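Local coordinates for Pre-mRNA splicing helicase-like protein (Chaetomium thermophilum, PDB 4RVQ) that belongs to the spliceosomal Brr2 helicase and probably mediates protein or RNA contacts in pre-mRNA splicing through a noncanonical PWI domain, at residues R26-V31 against D40-A45; N68-L73 against E80-L85; R89-W94 against L123-G128. All blocks are in the same frame, centred on the assembly; numbering follows the deposited sequence. Where two conformers were deposited one is given.

Contact 1. Residues R26-V31 against D40-A45; sequences RQIGRV and DKTTSA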
loop_
_atom_site.group_PDB
_atom_site.type_symbol
_atom_site.label_atom_id
_atom_site.label_comp_id
_atom_site.label_asym_id
_atom_site.label_seq_id
_atom_site.Cartn_x
_atom_site.Cartn_y
_atom_site.Cartn_z
ATOM N N ARG A 26 -2.805 -3.351 -9.296
ATOM C CA ARG A 26 -2.041 -4.351 -10.050
ATOM C C ARG A 26 -1.580 -5.483 -9.181
ATOM O O ARG A 26 -1.595 -6.631 -9.622
ATOM C CB ARG A 26 -0.807 -3.801 -10.741
ATOM C CG ARG A 26 -1.085 -2.968 -11.910
ATOM C CD ARG A 26 0.179 -2.733 -12.762
ATOM N NE ARG A 26 1.294 -2.162 -12.008
ATOM C CZ ARG A 26 1.402 -0.884 -11.650
ATOM N NH1 ARG A 26 0.481 0.006 -11.994
ATOM N NH2 ARG A 26 2.443 -0.484 -10.937
ATOM N N GLN A 27 -1.195 -5.205 -7.935
ATOM C CA GLN A 27 -0.798 -6.327 -7.083
ATOM C C GLN A 27 -1.994 -7.225 -6.821
ATOM O O GLN A 27 -1.876 -8.449 -6.842
ATOM C CB GLN A 27 -0.235 -5.862 -5.750
ATOM C CG GLN A 27 0.805 -4.794 -5.808
ATOM C CD GLN A 27 1.813 -5.022 -6.923
ATOM O OE1 GLN A 27 2.519 -6.036 -6.919
ATOM N NE2 GLN A 27 1.903 -4.083 -7.873
ATOM N N ILE A 28 -3.150 -6.638 -6.542
ATOM C CA ILE A 28 -4.352 -7.400 -6.274
ATOM C C ILE A 28 -4.822 -8.120 -7.534
ATOM O O ILE A 28 -5.267 -9.275 -7.473
ATOM C CB ILE A 28 -5.424 -6.444 -5.749
ATOM C CG1 ILE A 28 -5.017 -5.946 -4.357
ATOM C CG2 ILE A 28 -6.799 -7.120 -5.767
ATOM C CD1 ILE A 28 -5.983 -4.903 -3.761
ATOM N N GLY A 29 -4.675 -7.470 -8.683
ATOM C CA GLY A 29 -5.133 -8.028 -9.941
ATOM C C GLY A 29 -4.399 -9.289 -10.368
ATOM O O GLY A 29 -4.889 -10.084 -11.189
ATOM N N ARG A 30 -3.190 -9.501 -9.867
ATOM C CA ARG A 30 -2.492 -10.740 -10.162
ATOM C C ARG A 30 -3.180 -11.936 -9.553
ATOM O O ARG A 30 -3.049 -13.034 -10.072
ATOM C CB ARG A 30 -1.085 -10.664 -9.645
ATOM C CG ARG A 30 -0.291 -9.683 -10.437
ATOM C CD ARG A 30 1.182 -10.001 -10.477
ATOM N NE ARG A 30 1.896 -8.866 -11.048
ATOM C CZ ARG A 30 2.353 -7.839 -10.330
ATOM N NH1 ARG A 30 2.184 -7.819 -9.008
ATOM N NH2 ARG A 30 2.970 -6.817 -10.923
ATOM N N VAL A 31 -3.925 -11.717 -8.463
ATOM C CA VAL A 31 -4.688 -12.752 -7.778
ATOM C C VAL A 31 -6.167 -12.739 -8.208
ATOM O O VAL A 31 -6.799 -13.792 -8.245
ATOM C CB VAL A 31 -4.637 -12.553 -6.222
ATOM C CG1 VAL A 31 -5.565 -13.529 -5.542
ATOM C CG2 VAL A 31 -3.249 -12.640 -5.684
ATOM N N ASP A 40 -12.918 -3.388 -6.415
ATOM C CA ASP A 40 -13.526 -3.425 -5.093
ATOM C C ASP A 40 -12.482 -3.692 -4.021
ATOM O O ASP A 40 -12.477 -3.039 -2.973
ATOM C CB ASP A 40 -14.540 -4.562 -5.002
ATOM C CG ASP A 40 -15.898 -4.267 -5.623
ATOM O OD1 ASP A 40 -16.162 -3.127 -6.053
ATOM O OD2 ASP A 40 -16.689 -5.232 -5.679
ATOM N N LYS A 41 -11.619 -4.687 -4.259
ATOM C CA LYS A 41 -10.652 -5.073 -3.257
ATOM C C LYS A 41 -9.602 -3.980 -3.041
ATOM O O LYS A 41 -9.078 -3.841 -1.940
ATOM C CB LYS A 41 -10.035 -6.420 -3.594
ATOM C CG LYS A 41 -11.051 -7.580 -3.503
ATOM C CD LYS A 41 -10.471 -8.978 -3.464
ATOM C CE LYS A 41 -11.490 -10.071 -3.396
ATOM N NZ LYS A 41 -12.291 -10.084 -2.131
ATOM N N THR A 42 -9.282 -3.206 -4.077
ATOM C CA THR A 42 -8.366 -2.088 -3.946
ATOM C C THR A 42 -8.962 -1.035 -3.011
ATOM O O THR A 42 -8.303 -0.565 -2.090
ATOM C CB THR A 42 -8.034 -1.493 -5.318
ATOM O OG1 THR A 42 -7.447 -2.489 -6.152
ATOM C CG2 THR A 42 -7.098 -0.329 -5.236
ATOM N N THR A 43 -10.202 -0.656 -3.270
ATOM C CA THR A 43 -10.886 0.307 -2.421
ATOM C C THR A 43 -10.937 -0.155 -0.965
ATOM O O THR A 43 -10.617 0.605 -0.041
ATOM C CB THR A 43 -12.318 0.554 -2.958
ATOM O OG1 THR A 43 -12.214 1.057 -4.286
ATOM C CG2 THR A 43 -13.059 1.547 -2.100
ATOM N N SER A 44 -11.313 -1.414 -0.789
ATOM C CA SER A 44 -11.398 -1.956 0.565
ATOM C C SER A 44 -10.030 -2.039 1.243
ATOM O O SER A 44 -9.884 -1.695 2.424
ATOM C CB SER A 44 -12.027 -3.326 0.555
ATOM O OG SER A 44 -13.358 -3.248 0.106
ATOM N N ALA A 45 -9.026 -2.465 0.505
ATOM C CA ALA A 45 -7.698 -2.583 1.088
ATOM C C ALA A 45 -7.169 -1.234 1.534
ATOM O O ALA A 45 -6.561 -1.118 2.609
ATOM C CB ALA A 45 -6.736 -3.247 0.095
#
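Ile28 meets Lys41, Thr42 and Ala45 with its end methyl CD1 and its branch methyl CG2. Its CB points at helix 35-50. CG1 lies beside the backbone N (chi1 -69°), and the chain then runs out straight, with chi2 176°. This carries CD1 onto the backbone at Lys41 and Thr42. There CD1 comes within 3.7 Å of Thr42 CA, so the methyl group rests on the backbone of the facing helix. It is equally near the carbonyl, with Lys41 O at 3.7 Å from Ile28 CD1. The CB methyl of Ala45 closes in from the next turn, 4.3 Å from Ile28 CD1. The second branch, CG2, touches the root of Lys41, with Ile28 CG2 4.0 Å from Lys41 CB. The side chains of Ile28 and Lys41 cross at a slant, and so do those of Ile28 and Thr42.

No hydrogen bond spans the two segments. The polar groups beside the isoleucine are used in other ways. Thr42 OG1 lies 3.7 Å from Ile28 CD1, but it is hydrogen-bonded to Gln38 O one turn back in its own helix. Of the Lys41 side chain, CB is the part that meets Ile28. The rest of the chain leads away, and NZ bonds to Leu73 O and makes a cation-pi contact with Tyr32. The contact is therefore apolar packing in the domain interior. It joins helix 23-29 to helix 35-50. Phe74 also touches Ile28, and helix 63-73 packs on Ala45 through Leu70 and Leu73.

Contact 2. Residues N68-L73 against E80-L85; sequences NDLMEL and ELVQKL
Helices 68-73 and 80-85 run roughly antiparallel, with 141° between their directions and 9.7 Å between their axes, and Leu70 faces Val82 at the closest CA pair, 6.4 Å apart. Val82 packs against Leu70 and Met71. Its CG1 stands anti to the backbone N (chi1 170°) and points toward the other helix. Val82 CG1 is 4.0 Å from Met71 CG and also 4.0 Å from Leu70 CD2. The second methyl, Val82 CG2, lies 4.0 Å from Leu70 O, against the backbone.

The two segments belong to a helical hairpin. Helix 63-73 turns through a short connection into helix 79-87, and the hairpin forms part of the all-helical PWI-like domain. Phe74, in the connection, also packs on Val82.

Leu70 answers with CD2. It was deposited in two conformers. In the one given, Leu70 CD2 sits 3.7 Å from Val82 O and 4.0 Å from Leu85 CB; these distances are those of the conformer given. Its side chain crosses that of Leu85 at about a right angle. Met71 crosses Val82 in the same manner, but only its CG takes part. Its chain bends at the thioether, and its end leads away from Val82. Leu85 also lies on Trp23 and Leu24 of helix 23-29, and Leu70 touches Ala45 of helix 35-50.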
loop_
_atom_site.group_PDB
_atom_site.type_symbol
_atom_site.label_atom_id
_atom_site.label_comp_id
_atom_site.label_asym_id
_atom_site.label_seq_id
_atom_site.Cartn_x
_atom_site.Cartn_y
_atom_site.Cartn_z
ATOM N N ASN A 68 -6.666 -8.921 10.378
ATOM C CA ASN A 68 -7.844 -9.767 10.254
ATOM C C ASN A 68 -8.689 -9.384 9.042
ATOM O O ASN A 68 -9.093 -10.255 8.262
ATOM C CB ASN A 68 -8.672 -9.711 11.523
ATOM C CG ASN A 68 -8.133 -10.632 12.618
ATOM O OD1 ASN A 68 -7.276 -11.508 12.385
ATOM N ND2 ASN A 68 -8.632 -10.431 13.819
ATOM N N ASP A 69 -8.939 -8.101 8.872
ATOM C CA ASP A 69 -9.783 -7.658 7.796
ATOM C C ASP A 69 -9.125 -7.899 6.445
ATOM O O ASP A 69 -9.776 -8.304 5.487
ATOM C CB ASP A 69 -10.150 -6.187 7.968
ATOM C CG ASP A 69 -11.109 -5.951 9.133
ATOM O OD1 ASP A 69 -11.614 -6.925 9.713
ATOM O OD2 ASP A 69 -11.315 -4.768 9.474
ATOM N N LEU A 70 -7.823 -7.662 6.340
ATOM C CA LEU A 70 -7.129 -7.885 5.079
ATOM C C LEU A 70 -7.082 -9.390 4.729
ATOM O O LEU A 70 -7.192 -9.778 3.556
ATOM C CB LEU A 70 -5.738 -7.194 5.053
ATOM C CG LEU A 70 -5.186 -6.690 3.727
ATOM C CD1 LEU A 70 -6.061 -5.597 3.163
ATOM C CD2 LEU A 70 -3.758 -6.205 3.904
ATOM N N MET A 71 -6.881 -10.236 5.748
ATOM C CA MET A 71 -6.815 -11.657 5.449
ATOM C C MET A 71 -8.161 -12.131 4.877
ATOM O O MET A 71 -8.189 -12.946 3.959
ATOM C CB MET A 71 -6.448 -12.471 6.690
ATOM C CG MET A 71 -4.977 -12.270 7.088
ATOM S SD MET A 71 -4.404 -13.277 8.467
ATOM C CE MET A 71 -5.494 -12.684 9.799
ATOM N N GLU A 72 -9.275 -11.673 5.452
ATOM C CA GLU A 72 -10.580 -12.017 4.931
ATOM C C GLU A 72 -10.789 -11.462 3.509
ATOM O O GLU A 72 -11.352 -12.146 2.662
ATOM C CB GLU A 72 -11.662 -11.481 5.846
ATOM C CG GLU A 72 -13.069 -11.843 5.356
ATOM C CD GLU A 72 -14.181 -11.419 6.292
ATOM O OE1 GLU A 72 -15.316 -11.140 5.813
ATOM O OE2 GLU A 72 -13.950 -11.360 7.515
ATOM N N LEU A 73 -10.293 -10.252 3.253
ATOM C CA LEU A 73 -10.447 -9.643 1.945
ATOM C C LEU A 73 -9.793 -10.503 0.873
ATOM O O LEU A 73 -10.265 -10.564 -0.274
ATOM C CB LEU A 73 -9.834 -8.245 1.958
ATOM C CG LEU A 73 -10.017 -7.422 0.686
ATOM C CD1 LEU A 73 -11.531 -7.062 0.497
ATOM C CD2 LEU A 73 -9.183 -6.141 0.746
ATOM N N GLU A 80 1.347 -13.813 2.007
ATOM C CA GLU A 80 2.542 -13.019 1.707
ATOM C C GLU A 80 2.162 -11.633 1.162
ATOM O O GLU A 80 2.783 -10.621 1.505
ATOM C CB GLU A 80 3.488 -13.754 0.756
ATOM C CG GLU A 80 4.157 -14.973 1.389
ATOM C CD GLU A 80 5.316 -15.500 0.573
ATOM O OE1 GLU A 80 5.555 -15.011 -0.548
ATOM O OE2 GLU A 80 6.003 -16.413 1.070
ATOM N N LEU A 81 1.137 -11.570 0.315
ATOM C CA LEU A 81 0.683 -10.283 -0.215
ATOM C C LEU A 81 0.087 -9.474 0.924
ATOM O O LEU A 81 0.364 -8.276 1.070
ATOM C CB LEU A 81 -0.294 -10.504 -1.363
ATOM C CG LEU A 81 -0.928 -9.228 -1.909
ATOM C CD1 LEU A 81 0.127 -8.216 -2.344
ATOM C CD2 LEU A 81 -1.790 -9.575 -3.105
ATOM N N VAL A 82 -0.747 -10.116 1.745
ATOM C CA VAL A 82 -1.316 -9.445 2.900
ATOM C C VAL A 82 -0.215 -8.780 3.756
ATOM O O VAL A 82 -0.289 -7.593 4.092
ATOM C CB VAL A 82 -2.117 -10.433 3.760
ATOM C CG1 VAL A 82 -2.506 -9.788 5.065
ATOM C CG2 VAL A 82 -3.353 -10.899 3.015
ATOM N N GLN A 83 0.823 -9.541 4.110
ATOM C CA GLN A 83 1.909 -8.996 4.981
ATOM C C GLN A 83 2.662 -7.910 4.259
ATOM O O GLN A 83 3.037 -6.941 4.874
ATOM C CB GLN A 83 2.982 -10.003 5.535
ATOM C CG GLN A 83 4.201 -9.333 6.451
ATOM C CD GLN A 83 5.179 -10.378 7.159
ATOM O OE1 GLN A 83 4.984 -11.589 6.985
ATOM N NE2 GLN A 83 6.281 -9.901 7.919
ATOM N N LYS A 84 2.917 -8.075 2.963
ATOM C CA LYS A 84 3.609 -7.021 2.222
ATOM C C LYS A 84 2.851 -5.690 2.310
ATOM O O LYS A 84 3.440 -4.622 2.479
ATOM C CB LYS A 84 3.790 -7.432 0.761
ATOM C CG LYS A 84 4.466 -6.400 -0.103
ATOM C CD LYS A 84 4.850 -6.943 -1.460
ATOM C CE LYS A 84 5.527 -5.967 -2.341
ATOM N NZ LYS A 84 5.607 -6.553 -3.706
ATOM N N LEU A 85 1.529 -5.761 2.167
ATOM C CA LEU A 85 0.733 -4.553 2.229
ATOM C C LEU A 85 0.765 -3.926 3.626
ATOM O O LEU A 85 0.918 -2.734 3.808
ATOM C CB LEU A 85 -0.710 -4.837 1.790
ATOM C CG LEU A 85 -0.838 -5.281 0.321
ATOM C CD1 LEU A 85 -2.316 -5.508 0.009
ATOM C CD2 LEU A 85 -0.206 -4.297 -0.663
#

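Contact 3. Residues R89-W94 against L123-G128; sequences RDKVVW and LDELYG. With EDO (1,2-ethanediol), chain G; SO4 (sulfate ion), chain B.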
loop_
_atom_site.group_PDB
_atom_site.type_symbol
_atom_site.label_atom_id
_atom_site.label_comp_id
_atom_site.label_asym_id
_atom_site.label_seq_id
_atom_site.Cartn_x
_atom_site.Cartn_y
_atom_site.Cartn_z
ATOM N N ARG A 89 2.047 -0.239 4.930
ATOM C CA ARG A 89 0.743 0.402 4.964
ATOM C C ARG A 89 0.831 1.906 4.757
ATOM O O ARG A 89 -0.006 2.458 4.033
ATOM C CB ARG A 89 -0.002 0.015 6.235
ATOM C CG ARG A 89 0.709 0.345 7.515
ATOM C CD ARG A 89 0.120 -0.454 8.682
ATOM N NE ARG A 89 0.789 -0.210 9.966
ATOM C CZ ARG A 89 1.931 -0.778 10.357
ATOM N NH1 ARG A 89 2.566 -1.635 9.602
ATOM N NH2 ARG A 89 2.433 -0.473 11.532
ATOM N N ASP A 90 1.784 2.598 5.360
ATOM C CA ASP A 90 1.876 4.035 5.185
ATOM C C ASP A 90 2.194 4.399 3.725
ATOM O O ASP A 90 1.540 5.273 3.132
ATOM C CB ASP A 90 2.939 4.637 6.090
ATOM C CG ASP A 90 2.563 4.608 7.533
ATOM O OD1 ASP A 90 1.383 4.847 7.878
ATOM O OD2 ASP A 90 3.470 4.391 8.363
ATOM N N LYS A 91 3.175 3.730 3.135
ATOM C CA LYS A 91 3.503 3.979 1.754
ATOM C C LYS A 91 2.320 3.712 0.843
ATOM O O LYS A 91 2.031 4.514 -0.065
ATOM C CB LYS A 91 4.652 3.096 1.297
ATOM C CG LYS A 91 6.035 3.613 1.525
ATOM C CD LYS A 91 7.098 2.697 0.982
ATOM C CE LYS A 91 8.434 3.392 0.901
ATOM N NZ LYS A 91 9.544 2.477 0.601
ATOM N N VAL A 92 1.681 2.559 1.004
ATOM C CA VAL A 92 0.615 2.199 0.090
ATOM C C VAL A 92 -0.535 3.205 0.178
ATOM O O VAL A 92 -1.037 3.681 -0.847
ATOM C CB VAL A 92 0.121 0.773 0.362
ATOM C CG1 VAL A 92 -1.103 0.415 -0.509
ATOM C CG2 VAL A 92 1.226 -0.220 0.060
ATOM N N VAL A 93 -0.976 3.542 1.368
ATOM C CA VAL A 93 -2.121 4.416 1.535
ATOM C C VAL A 93 -1.781 5.816 1.015
ATOM O O VAL A 93 -2.529 6.409 0.222
ATOM C CB VAL A 93 -2.552 4.468 3.026
ATOM C CG1 VAL A 93 -3.524 5.561 3.254
ATOM C CG2 VAL A 93 -3.138 3.119 3.484
ATOM N N TRP A 94 -0.693 6.398 1.515
ATOM C CA TRP A 94 -0.390 7.769 1.206
ATOM C C TRP A 94 0.078 7.979 -0.208
ATOM O O TRP A 94 -0.282 8.979 -0.848
ATOM C CB TRP A 94 0.604 8.345 2.222
ATOM C CG TRP A 94 -0.054 8.579 3.551
ATOM C CD1 TRP A 94 0.024 7.818 4.671
ATOM C CD2 TRP A 94 -0.882 9.678 3.882
ATOM N NE1 TRP A 94 -0.696 8.370 5.667
ATOM C CE2 TRP A 94 -1.281 9.520 5.224
ATOM C CE3 TRP A 94 -1.326 10.796 3.180
ATOM C CZ2 TRP A 94 -2.095 10.430 5.856
ATOM C CZ3 TRP A 94 -2.143 11.708 3.817
ATOM C CH2 TRP A 94 -2.544 11.513 5.134
ATOM N N LEU A 123 8.449 10.991 1.660
ATOM C CA LEU A 123 8.610 12.084 0.724
ATOM C C LEU A 123 10.053 12.230 0.258
ATOM O O LEU A 123 10.302 12.521 -0.906
ATOM C CB LEU A 123 8.093 13.384 1.314
ATOM C CG LEU A 123 6.593 13.385 1.565
ATOM C CD1 LEU A 123 6.186 14.645 2.338
ATOM C CD2 LEU A 123 5.792 13.240 0.247
ATOM N N ASP A 124 11.022 12.026 1.171
ATOM C CA ASP A 124 12.417 12.054 0.775
ATOM C C ASP A 124 12.717 10.961 -0.220
ATOM O O ASP A 124 13.452 11.162 -1.194
ATOM C CB ASP A 124 13.316 11.857 1.989
ATOM C CG ASP A 124 13.444 13.083 2.858
ATOM O OD1 ASP A 124 13.067 14.194 2.469
ATOM O OD2 ASP A 124 13.992 12.941 3.977
ATOM N N GLU A 125 12.150 9.783 -0.016
ATOM C CA GLU A 125 12.345 8.697 -0.962
ATOM C C GLU A 125 11.745 9.074 -2.326
ATOM O O GLU A 125 12.345 8.853 -3.385
ATOM C CB GLU A 125 11.645 7.454 -0.420
ATOM C CG GLU A 125 12.377 6.256 -0.568
ATOM C CD GLU A 125 11.761 4.989 -0.074
ATOM O OE1 GLU A 125 12.292 4.437 0.899
ATOM O OE2 GLU A 125 10.896 4.428 -0.682
ATOM N N LEU A 126 10.529 9.617 -2.308
ATOM C CA LEU A 126 9.816 9.896 -3.556
ATOM C C LEU A 126 10.514 10.982 -4.369
ATOM O O LEU A 126 10.718 10.826 -5.566
ATOM C CB LEU A 126 8.390 10.328 -3.240
ATOM C CG LEU A 126 7.504 10.621 -4.432
ATOM C CD1 LEU A 126 7.342 9.361 -5.263
ATOM C CD2 LEU A 126 6.177 11.160 -3.980
ATOM N N TYR A 127 10.856 12.080 -3.711
ATOM C CA TYR A 127 11.328 13.273 -4.377
ATOM C C TYR A 127 12.840 13.449 -4.363
ATOM O O TYR A 127 13.390 14.264 -5.116
ATOM C CB TYR A 127 10.659 14.520 -3.773
ATOM C CG TYR A 127 9.158 14.588 -3.957
ATOM C CD1 TYR A 127 8.561 14.277 -5.169
ATOM C CD2 TYR A 127 8.332 14.968 -2.922
ATOM C CE1 TYR A 127 7.198 14.384 -5.351
ATOM C CE2 TYR A 127 6.957 15.064 -3.097
ATOM C CZ TYR A 127 6.395 14.755 -4.319
ATOM O OH TYR A 127 5.039 14.854 -4.500
ATOM N N GLY A 128 13.530 12.704 -3.524
ATOM C CA GLY A 128 14.966 12.829 -3.328
ATOM C C GLY A 128 15.301 13.848 -2.263
ATOM O O GLY A 128 14.479 14.666 -1.877
HETATM C C1 EDO G . -2.225 5.659 8.341
HETATM O O1 EDO G . -2.257 7.078 8.135
HETATM C C2 EDO G . -1.827 4.993 7.028
HETATM O O2 EDO G . -1.236 3.715 7.277
HETATM S S SO4 B . 5.897 -1.950 11.664
HETATM O O1 SO4 B . 6.544 -0.703 11.248
HETATM O O2 SO4 B . 4.813 -1.657 12.628
HETATM O O3 SO4 B . 5.345 -2.547 10.462
HETATM O O4 SO4 B . 6.906 -2.750 12.269
#
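Lys91 and Glu125 form a salt bridge, the one direct touch between helices 89-99 and 120-127 in these segments. The Lys91 side chain leaves CB with CG anti to the carbonyl carbon (chi1 -87°). From CG it is fully extended, so CG and CD serve as a straight arm toward the other helix. The arm meets Glu125 at about a right angle. CE arrives first, 3.1 Å from Glu125 OE2. NZ at the tip gives the hydrogen bond, 2.7 Å from Glu125 OE2. It approaches on the syn side of the carboxylate, 20° out of its plane. Glu125 OE1 stays farther off, 3.4 Å from Lys91 NZ.

Both ends have a second partner in the segment that runs past them. Lys91 NZ also bonds to Val14 O, and Glu125 OE2 accepts from Ala16 N. With an alanine at Glu125, the Lys91 ammonium is likely to lose its carboxylate partner and the Ala16 amide this acceptor.

Helix 89-99 also holds two small molecules, probably from the crystallisation liquor. The Arg89 guanidinium turns its edge to a sulfate, with NH1 3.0 Å from sulfate O3 and NH2 2.9 Å from sulfate O2. The NH2 bond is nearly straight, at 173°. Trp94 NE1 donates to O1 of an ethanediol, 3.2 Å away.

Lys91 is buried, and the nearby carboxylate is likely to favour its protonated form. The bridge ties both helices to the loop around Val14 and Ala16.

Overall arrangement
Contacts 1 and 2 are neighbours, with centres about 11 Å apart. Helix 63-73 of contact 2 follows helix 35-50 of contact 1 in the chain and packs on it. Lys41 NZ and Leu73 O, 2.8 Å apart, probably form a hydrogen bond between them. Leu73 CD2 packs 3.7 Å from Ala45 N, and Leu81 CD2 lies 3.9 Å from Gln27 O. Contact 3 stands apart. Its centre is about 19 Å from that of contact 1 and about 20 Å from that of contact 2, across the chain's centre from both. Segments 80-85 and 89-94 lie on successive helices, 79-87 and 89-99. The sulfate and the ethanediol bind to segment 89-94 of contact 3, not between its two segments.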